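Long-range contact in BH2602 protein (Bacillus halodurans, PDB 3NWZ), which probably hydrolyses acyl-CoA thioesters, as a hotdog-fold thioesterase of the PaaI type: residues E58-I70 with G121-V133. Sequence-based numbering, arbitrary orientation.
Sequences EREDGRFEVRLPI and GMGTYLRAVASIV
Ile70 closes one end of this antiparallel strand pair, resting on the backbone of Gly123 to Tyr125 and reaching Leu126. With CG1 anti to its own carbonyl carbon (chi1 -59°) and the chain extended beyond it, CD1 is carried to Leu126 CD2, and a branched aliphatic residue suits a place built of backbone and methyl groups. The Ile70 N-H meets Thr124 O at 2.8 Å, almost straight at hydrogen but from above the carbonyl plane. Gly123 takes backbone angles that would press any CB against the preceding carbonyl oxygen, hence glycine.

Along strands 64-69 and 125-132, Phe64, Val66 and Leu68 form hydrogen-bonded pairs with Ala130, Ala128 and Leu126, each joined by two N-H···O bonds such as Ala128 N to Val66 O at 2.8 Å. These apolar residues lie on one face, where helix 83-100 packs against Phe64, Val66, Leu68 and Ala128, the sheet-round-helix plan of the hotdog fold.

The opposite face carries the charged residues Glu65, Arg67 and Arg127, with Val129 an apolar patch among them. Valine suits this place because its CG1 packs on the aliphatic part of Arg63, 3.7 Å from Arg63 CD, and over one face of the flat Arg59 guanidinium. That group and Arg63 are both held by Asp61, with Arg59 NH2 2.8 Å from Asp61 OD2. Farther along, Glu65 lies between two arginines. Glu65 OE2 accepts from Arg67 NH2 at 2.6 Å through its anti lone pair, whereas Glu65 OE1 faces Arg127 NE in a long salt bridge of 3.7 Å, with the carboxylate and the Arg127 guanidinium planes 50° apart. A glutamine here would probably leave Arg127 and Arg67 without the carboxylate charge they share. Backbone bonds thus set the register, while carboxylates shared between arginines probably temper like-charge repulsion on the charged face.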
ATOM      1  N   GLU A  58      -8.504 -19.983 -13.892  1.00 67.29           N
ATOM      2  CA  GLU A  58      -7.636 -19.221 -14.766  1.00 65.57           C
ATOM      3  C   GLU A  58      -8.431 -18.809 -15.993  1.00 63.80           C
ATOM      4  O   GLU A  58      -9.325 -19.533 -16.429  1.00 62.67           O
ATOM      5  CB  GLU A  58      -6.452 -20.093 -15.163  1.00 60.08           C
ATOM      6  CG  GLU A  58      -5.436 -19.430 -16.039  1.00 67.84           C
ATOM      7  CD  GLU A  58      -4.146 -20.215 -16.063  1.00 75.97           C
ATOM      8  OE1 GLU A  58      -3.509 -20.321 -14.992  1.00 72.45           O
ATOM      9  OE2 GLU A  58      -3.773 -20.732 -17.140  1.00 85.40           O
ATOM     10  N   ARG A  59      -8.124 -17.636 -16.534  1.00 50.34           N
ATOM     11  CA  ARG A  59      -8.820 -17.164 -17.714  1.00 47.51           C
ATOM     12  C   ARG A  59      -8.056 -17.554 -18.987  1.00 48.99           C
ATOM     13  O   ARG A  59      -6.936 -18.059 -18.917  1.00 32.26           O
ATOM     14  CB  ARG A  59      -8.987 -15.651 -17.659  1.00 55.27           C
ATOM     15  CG  ARG A  59      -9.812 -15.159 -16.481  1.00 65.89           C
ATOM     16  CD  ARG A  59     -10.468 -13.814 -16.786  1.00 75.61           C
ATOM     17  NE  ARG A  59      -9.502 -12.803 -17.200  1.00 74.29           N
ATOM     18  CZ  ARG A  59      -9.808 -11.531 -17.425  1.00 87.63           C
ATOM     19  NH1 ARG A  59     -11.061 -11.120 -17.280  1.00 88.83           N
ATOM     20  NH2 ARG A  59      -8.862 -10.671 -17.779  1.00 96.76           N
ATOM     21  N   GLU A  60      -8.683 -17.347 -20.144  1.00 67.30           N
ATOM     22  CA  GLU A  60      -8.050 -17.644 -21.419  1.00 67.73           C
ATOM     23  C   GLU A  60      -6.709 -16.933 -21.383  1.00 59.99           C
ATOM     24  O   GLU A  60      -5.673 -17.520 -21.687  1.00 63.11           O
ATOM     25  CB  GLU A  60      -8.901 -17.100 -22.570  1.00 88.56           C
ATOM     26  CG  GLU A  60      -8.219 -17.106 -23.933  1.00104.91           C
ATOM     27  CD  GLU A  60      -7.877 -18.500 -24.417  1.00114.89           C
ATOM     28  OE1 GLU A  60      -8.809 -19.311 -24.598  1.00120.60           O
ATOM     29  OE2 GLU A  60      -6.677 -18.783 -24.619  1.00116.93           O
ATOM     30  N   ASP A  61      -6.737 -15.658 -21.006  1.00 55.08           N
ATOM     31  CA  ASP A  61      -5.509 -14.882 -20.897  1.00 60.17           C
ATOM     32  C   ASP A  61      -4.717 -15.473 -19.733  1.00 65.00           C
ATOM     33  O   ASP A  61      -5.049 -16.547 -19.246  1.00 65.79           O
ATOM     34  CB  ASP A  61      -5.830 -13.400 -20.641  1.00 67.51           C
ATOM     35  CG  ASP A  61      -6.851 -13.185 -19.510  1.00 72.28           C
ATOM     36  OD1 ASP A  61      -6.737 -13.842 -18.450  1.00 75.79           O
ATOM     37  OD2 ASP A  61      -7.758 -12.333 -19.677  1.00 64.27           O
ATOM     38  N   GLY A  62      -3.678 -14.789 -19.275  1.00 66.37           N
ATOM     39  CA  GLY A  62      -2.914 -15.324 -18.159  1.00 62.99           C
ATOM     40  C   GLY A  62      -3.540 -15.106 -16.785  1.00 58.09           C
ATOM     41  O   GLY A  62      -3.394 -15.937 -15.906  1.00 50.05           O
ATOM     42  N   ARG A  63      -4.250 -13.994 -16.609  1.00 59.57           N
ATOM     43  CA  ARG A  63      -4.884 -13.630 -15.339  1.00 48.92           C
ATOM     44  C   ARG A  63      -5.638 -14.720 -14.551  1.00 46.10           C
ATOM     45  O   ARG A  63      -5.984 -15.778 -15.078  1.00 43.66           O
ATOM     46  CB  ARG A  63      -5.829 -12.454 -15.566  1.00 46.64           C
ATOM     47  CG  ARG A  63      -5.180 -11.232 -16.180  1.00 53.27           C
ATOM     48  CD  ARG A  63      -6.222 -10.140 -16.348  1.00 67.71           C
ATOM     49  NE  ARG A  63      -5.683  -8.960 -17.006  1.00 78.42           N
ATOM     50  CZ  ARG A  63      -5.245  -8.935 -18.258  1.00 84.32           C
ATOM     51  NH1 ARG A  63      -5.281 -10.030 -19.001  1.00 81.03           N
ATOM     52  NH2 ARG A  63      -4.773  -7.809 -18.769  1.00 91.21           N
ATOM     53  N   PHE A  64      -5.899 -14.438 -13.276  1.00 42.10           N
ATOM     54  CA  PHE A  64      -6.602 -15.385 -12.423  1.00 41.95           C
ATOM     55  C   PHE A  64      -7.907 -14.824 -11.813  1.00 41.07           C
ATOM     56  O   PHE A  64      -7.989 -13.668 -11.372  1.00 36.71           O
ATOM     57  CB  PHE A  64      -5.647 -15.884 -11.340  1.00 43.33           C
ATOM     58  CG  PHE A  64      -5.926 -17.285 -10.904  1.00 38.04           C
ATOM     59  CD1 PHE A  64      -6.800 -17.540  -9.846  1.00 50.25           C
ATOM     60  CD2 PHE A  64      -5.354 -18.350 -11.571  1.00 41.15           C
ATOM     61  CE1 PHE A  64      -7.094 -18.842  -9.465  1.00 54.79           C
ATOM     62  CE2 PHE A  64      -5.647 -19.657 -11.194  1.00 38.08           C
ATOM     63  CZ  PHE A  64      -6.517 -19.899 -10.142  1.00 41.04           C
ATOM     64  N   GLU A  65      -8.924 -15.669 -11.749  1.00 33.76           N
ATOM     65  CA  GLU A  65     -10.216 -15.222 -11.282  1.00 27.59           C
ATOM     66  C   GLU A  65     -10.818 -15.971 -10.088  1.00 32.34           C
ATOM     67  O   GLU A  65     -10.804 -17.206 -10.013  1.00 51.30           O
ATOM     68  CB  GLU A  65     -11.158 -15.270 -12.486  1.00 25.52           C
ATOM     69  CG  GLU A  65     -12.503 -14.604 -12.351  1.00 39.62           C
ATOM     70  CD  GLU A  65     -13.200 -14.514 -13.706  1.00 58.93           C
ATOM     71  OE1 GLU A  65     -12.705 -13.767 -14.581  1.00 57.44           O
ATOM     72  OE2 GLU A  65     -14.229 -15.200 -13.907  1.00 73.95           O
ATOM     73  N   VAL A  66     -11.346 -15.188  -9.151  1.00 29.69           N
ATOM     74  CA  VAL A  66     -11.994 -15.717  -7.961  1.00 31.17           C
ATOM     75  C   VAL A  66     -13.282 -14.944  -7.738  1.00 34.66           C
ATOM     76  O   VAL A  66     -13.245 -13.730  -7.524  1.00 41.09           O
ATOM     77  CB  VAL A  66     -11.164 -15.524  -6.664  1.00 28.91           C
ATOM     78  CG1 VAL A  66     -11.901 -16.172  -5.517  1.00 33.99           C
ATOM     79  CG2 VAL A  66      -9.789 -16.108  -6.788  1.00 36.05           C
ATOM     80  N   ARG A  67     -14.416 -15.632  -7.806  1.00 36.97           N
ATOM     81  CA  ARG A  67     -15.678 -14.962  -7.533  1.00 41.41           C
ATOM     82  C   ARG A  67     -16.230 -15.444  -6.191  1.00 37.73           C
ATOM     83  O   ARG A  67     -15.972 -16.566  -5.747  1.00 29.31           O
ATOM     84  CB  ARG A  67     -16.689 -15.154  -8.678  1.00 50.72           C
ATOM     85  CG  ARG A  67     -17.241 -16.537  -8.895  1.00 75.78           C
ATOM     86  CD  ARG A  67     -17.935 -16.592 -10.249  1.00 86.77           C
ATOM     87  NE  ARG A  67     -16.968 -16.480 -11.341  1.00 94.76           N
ATOM     88  CZ  ARG A  67     -16.160 -17.465 -11.734  1.00 90.82           C
ATOM     89  NH1 ARG A  67     -16.200 -18.651 -11.134  1.00 95.32           N
ATOM     90  NH2 ARG A  67     -15.304 -17.261 -12.725  1.00 76.14           N
ATOM     91  N   LEU A  68     -16.971 -14.569  -5.536  1.00 38.28           N
ATOM     92  CA  LEU A  68     -17.533 -14.860  -4.235  1.00 36.66           C
ATOM     93  C   LEU A  68     -18.962 -14.386  -4.161  1.00 38.31           C
ATOM     94  O   LEU A  68     -19.245 -13.222  -4.399  1.00 32.53           O
ATOM     95  CB  LEU A  68     -16.695 -14.156  -3.174  1.00 38.11           C
ATOM     96  CG  LEU A  68     -17.103 -14.110  -1.708  1.00 49.38           C
ATOM     97  CD1 LEU A  68     -15.842 -14.078  -0.855  1.00 61.07           C
ATOM     98  CD2 LEU A  68     -17.955 -12.886  -1.447  1.00 45.02           C
ATOM     99  N   PRO A  69     -19.886 -15.298  -3.848  1.00 42.83           N
ATOM    100  CA  PRO A  69     -21.304 -14.967  -3.738  1.00 45.73           C
ATOM    101  C   PRO A  69     -21.492 -13.927  -2.642  1.00 43.04           C
ATOM    102  O   PRO A  69     -20.840 -14.013  -1.588  1.00 40.12           O
ATOM    103  CB  PRO A  69     -21.944 -16.303  -3.345  1.00 44.45           C
ATOM    104  CG  PRO A  69     -21.042 -17.324  -3.928  1.00 47.61           C
ATOM    105  CD  PRO A  69     -19.668 -16.746  -3.669  1.00 54.90           C
ATOM    106  N   ILE A  70     -22.361 -12.945  -2.880  1.00 35.10           N
ATOM    107  CA  ILE A  70     -22.635 -11.948  -1.853  1.00 42.48           C
ATOM    108  C   ILE A  70     -23.905 -12.338  -1.083  1.00 42.13           C
ATOM    109  O   ILE A  70     -24.976 -12.540  -1.664  1.00 45.32           O
ATOM    110  CB  ILE A  70     -22.834 -10.524  -2.424  1.00 48.52           C
ATOM    111  CG1 ILE A  70     -21.579 -10.087  -3.190  1.00 45.77           C
ATOM    112  CG2 ILE A  70     -23.142  -9.527  -1.237  1.00 12.95           C
ATOM    113  CD1 ILE A  70     -21.671  -8.701  -3.777  1.00 51.38           C
ATOM    114  N   GLY A 121     -18.842  -2.809  -2.313  1.00 41.46           N
ATOM    115  CA  GLY A 121     -19.064  -4.099  -2.924  1.00 37.95           C
ATOM    116  C   GLY A 121     -20.537  -4.442  -2.759  1.00 31.10           C
ATOM    117  O   GLY A 121     -21.015  -4.561  -1.634  1.00 36.08           O
HETATM  118  N   MSE A 122     -21.276  -4.573  -3.857  0.50 21.90           N
HETATM  119  CA  MSE A 122     -22.695  -4.912  -3.764  0.50 27.06           C
HETATM  120  C   MSE A 122     -23.185  -5.632  -5.015  0.50 32.50           C
HETATM  121  O   MSE A 122     -22.585  -5.540  -6.086  0.50 27.67           O
HETATM  122  CB  MSE A 122     -23.532  -3.657  -3.529  0.50 31.14           C
HETATM  123  CG  MSE A 122     -23.030  -2.788  -2.380  0.50 39.51           C
HETATM  124 SE   MSE A 122     -24.203  -1.329  -1.925  0.50 89.23          SE
HETATM  125  CE  MSE A 122     -23.713  -1.156  -0.067  0.50  9.39           C
ATOM    126  N   GLY A 123     -24.293  -6.348  -4.870  1.00 39.64           N
ATOM    127  CA  GLY A 123     -24.830  -7.100  -5.981  1.00 43.01           C
ATOM    128  C   GLY A 123     -24.935  -8.538  -5.524  1.00 42.45           C
ATOM    129  O   GLY A 123     -25.070  -8.786  -4.324  1.00 49.41           O
ATOM    130  N   THR A 124     -24.844  -9.486  -6.450  1.00 32.10           N
ATOM    131  CA  THR A 124     -24.952 -10.890  -6.099  1.00 43.21           C
ATOM    132  C   THR A 124     -23.630 -11.631  -5.904  1.00 45.24           C
ATOM    133  O   THR A 124     -23.614 -12.721  -5.346  1.00 52.59           O
ATOM    134  CB  THR A 124     -25.770 -11.640  -7.145  1.00 47.66           C
ATOM    135  OG1 THR A 124     -25.143 -11.507  -8.432  1.00 53.15           O
ATOM    136  CG2 THR A 124     -27.182 -11.088  -7.186  1.00 41.18           C
ATOM    137  N   TYR A 125     -22.528 -11.060  -6.377  1.00 45.60           N
ATOM    138  CA  TYR A 125     -21.227 -11.703  -6.194  1.00 48.40           C
ATOM    139  C   TYR A 125     -20.080 -10.766  -6.550  1.00 47.07           C
ATOM    140  O   TYR A 125     -20.273  -9.797  -7.272  1.00 45.86           O
ATOM    141  CB  TYR A 125     -21.120 -12.961  -7.053  1.00 37.50           C
ATOM    142  CG  TYR A 125     -21.030 -12.670  -8.523  1.00 37.02           C
ATOM    143  CD1 TYR A 125     -22.168 -12.671  -9.323  1.00 49.18           C
ATOM    144  CD2 TYR A 125     -19.816 -12.318  -9.101  1.00 36.10           C
ATOM    145  CE1 TYR A 125     -22.102 -12.325 -10.669  1.00 53.65           C
ATOM    146  CE2 TYR A 125     -19.736 -11.967 -10.445  1.00 47.29           C
ATOM    147  CZ  TYR A 125     -20.884 -11.973 -11.222  1.00 55.16           C
ATOM    148  OH  TYR A 125     -20.809 -11.621 -12.543  1.00 65.10           O
ATOM    149  N   LEU A 126     -18.890 -11.054  -6.035  1.00 41.72           N
ATOM    150  CA  LEU A 126     -17.719 -10.239  -6.339  1.00 39.55           C
ATOM    151  C   LEU A 126     -16.797 -11.011  -7.271  1.00 41.55           C
ATOM    152  O   LEU A 126     -16.816 -12.246  -7.300  1.00 42.64           O
ATOM    153  CB  LEU A 126     -16.986  -9.837  -5.060  1.00 33.15           C
ATOM    154  CG  LEU A 126     -17.831  -8.892  -4.203  1.00 37.55           C
ATOM    155  CD1 LEU A 126     -16.943  -8.079  -3.267  1.00 35.89           C
ATOM    156  CD2 LEU A 126     -18.604  -7.943  -5.124  1.00 48.35           C
ATOM    157  N   ARG A 127     -16.003 -10.296  -8.056  1.00 35.52           N
ATOM    158  CA  ARG A 127     -15.129 -10.990  -8.985  1.00 30.28           C
ATOM    159  C   ARG A 127     -13.749 -10.381  -8.932  1.00 39.71           C
ATOM    160  O   ARG A 127     -13.528  -9.325  -9.506  1.00 54.83           O
ATOM    161  CB  ARG A 127     -15.698 -10.896 -10.418  1.00 19.84           C
ATOM    162  CG  ARG A 127     -15.288 -12.052 -11.310  1.00 32.20           C
ATOM    163  CD  ARG A 127     -15.711 -11.811 -12.763  1.00 47.39           C
ATOM    164  NE  ARG A 127     -14.823 -10.888 -13.471  1.00 60.25           N
ATOM    165  CZ  ARG A 127     -15.237  -9.813 -14.135  1.00 71.56           C
ATOM    166  NH1 ARG A 127     -16.529  -9.517 -14.179  1.00 84.98           N
ATOM    167  NH2 ARG A 127     -14.361  -9.032 -14.754  1.00 65.67           N
ATOM    168  N   ALA A 128     -12.820 -11.016  -8.234  1.00 26.38           N
ATOM    169  CA  ALA A 128     -11.479 -10.463  -8.174  1.00 23.62           C
ATOM    170  C   ALA A 128     -10.620 -11.024  -9.321  1.00 22.67           C
ATOM    171  O   ALA A 128     -10.640 -12.223  -9.605  1.00 41.78           O
ATOM    172  CB  ALA A 128     -10.828 -10.766  -6.791  1.00 14.34           C
ATOM    173  N   VAL A 129      -9.860 -10.153  -9.980  1.00 18.73           N
ATOM    174  CA  VAL A 129      -8.992 -10.591 -11.089  1.00 13.81           C
ATOM    175  C   VAL A 129      -7.560 -10.152 -10.873  1.00 35.32           C
ATOM    176  O   VAL A 129      -7.289  -8.960 -10.743  1.00 42.30           O
ATOM    177  CB  VAL A 129      -9.474 -10.024 -12.462  1.00 13.65           C
ATOM    178  CG1 VAL A 129      -8.625 -10.638 -13.611  1.00 17.19           C
ATOM    179  CG2 VAL A 129     -10.953 -10.309 -12.632  1.00 23.29           C
ATOM    180  N   ALA A 130      -6.648 -11.117 -10.866  1.00 38.81           N
ATOM    181  CA  ALA A 130      -5.239 -10.841 -10.627  1.00 33.19           C
ATOM    182  C   ALA A 130      -4.330 -11.169 -11.816  1.00 38.12           C
ATOM    183  O   ALA A 130      -4.617 -12.086 -12.588  1.00 40.28           O
ATOM    184  CB  ALA A 130      -4.770 -11.645  -9.362  1.00 33.19           C
ATOM    185  N   SER A 131      -3.228 -10.421 -11.933  1.00 39.29           N
ATOM    186  CA  SER A 131      -2.220 -10.631 -12.986  1.00 38.83           C
ATOM    187  C   SER A 131      -0.784 -10.361 -12.485  1.00 42.28           C
ATOM    188  O   SER A 131      -0.529  -9.423 -11.739  1.00 42.60           O
ATOM    189  CB  SER A 131      -2.508  -9.760 -14.232  1.00 37.73           C
ATOM    190  OG  SER A 131      -2.232  -8.389 -14.028  1.00 42.18           O
ATOM    191  N   ILE A 132       0.153 -11.203 -12.894  1.00 39.05           N
ATOM    192  CA  ILE A 132       1.535 -11.031 -12.492  1.00 40.26           C
ATOM    193  C   ILE A 132       2.112  -9.752 -13.115  1.00 42.00           C
ATOM    194  O   ILE A 132       1.883  -9.450 -14.306  1.00 43.00           O
ATOM    195  CB  ILE A 132       2.378 -12.229 -12.920  1.00 31.71           C
ATOM    196  CG1 ILE A 132       1.829 -13.500 -12.272  1.00 28.46           C
ATOM    197  CG2 ILE A 132       3.834 -11.999 -12.541  1.00 20.12           C
ATOM    198  CD1 ILE A 132       2.650 -14.712 -12.551  1.00 46.40           C
ATOM    199  N   VAL A 133       2.850  -8.996 -12.300  1.00 31.03           N
ATOM    200  CA  VAL A 133       3.428  -7.743 -12.742  1.00 40.25           C
ATOM    201  C   VAL A 133       4.912  -7.946 -12.875  1.00 50.10           C
ATOM    202  O   VAL A 133       5.592  -7.246 -13.619  1.00 67.58           O
ATOM    203  CB  VAL A 133       3.148  -6.639 -11.705  1.00 38.40           C
ATOM    204  CG1 VAL A 133       3.783  -5.320 -12.154  1.00 43.98           C
ATOM    205  CG2 VAL A 133       1.628  -6.502 -11.503  1.00 18.35           C
TER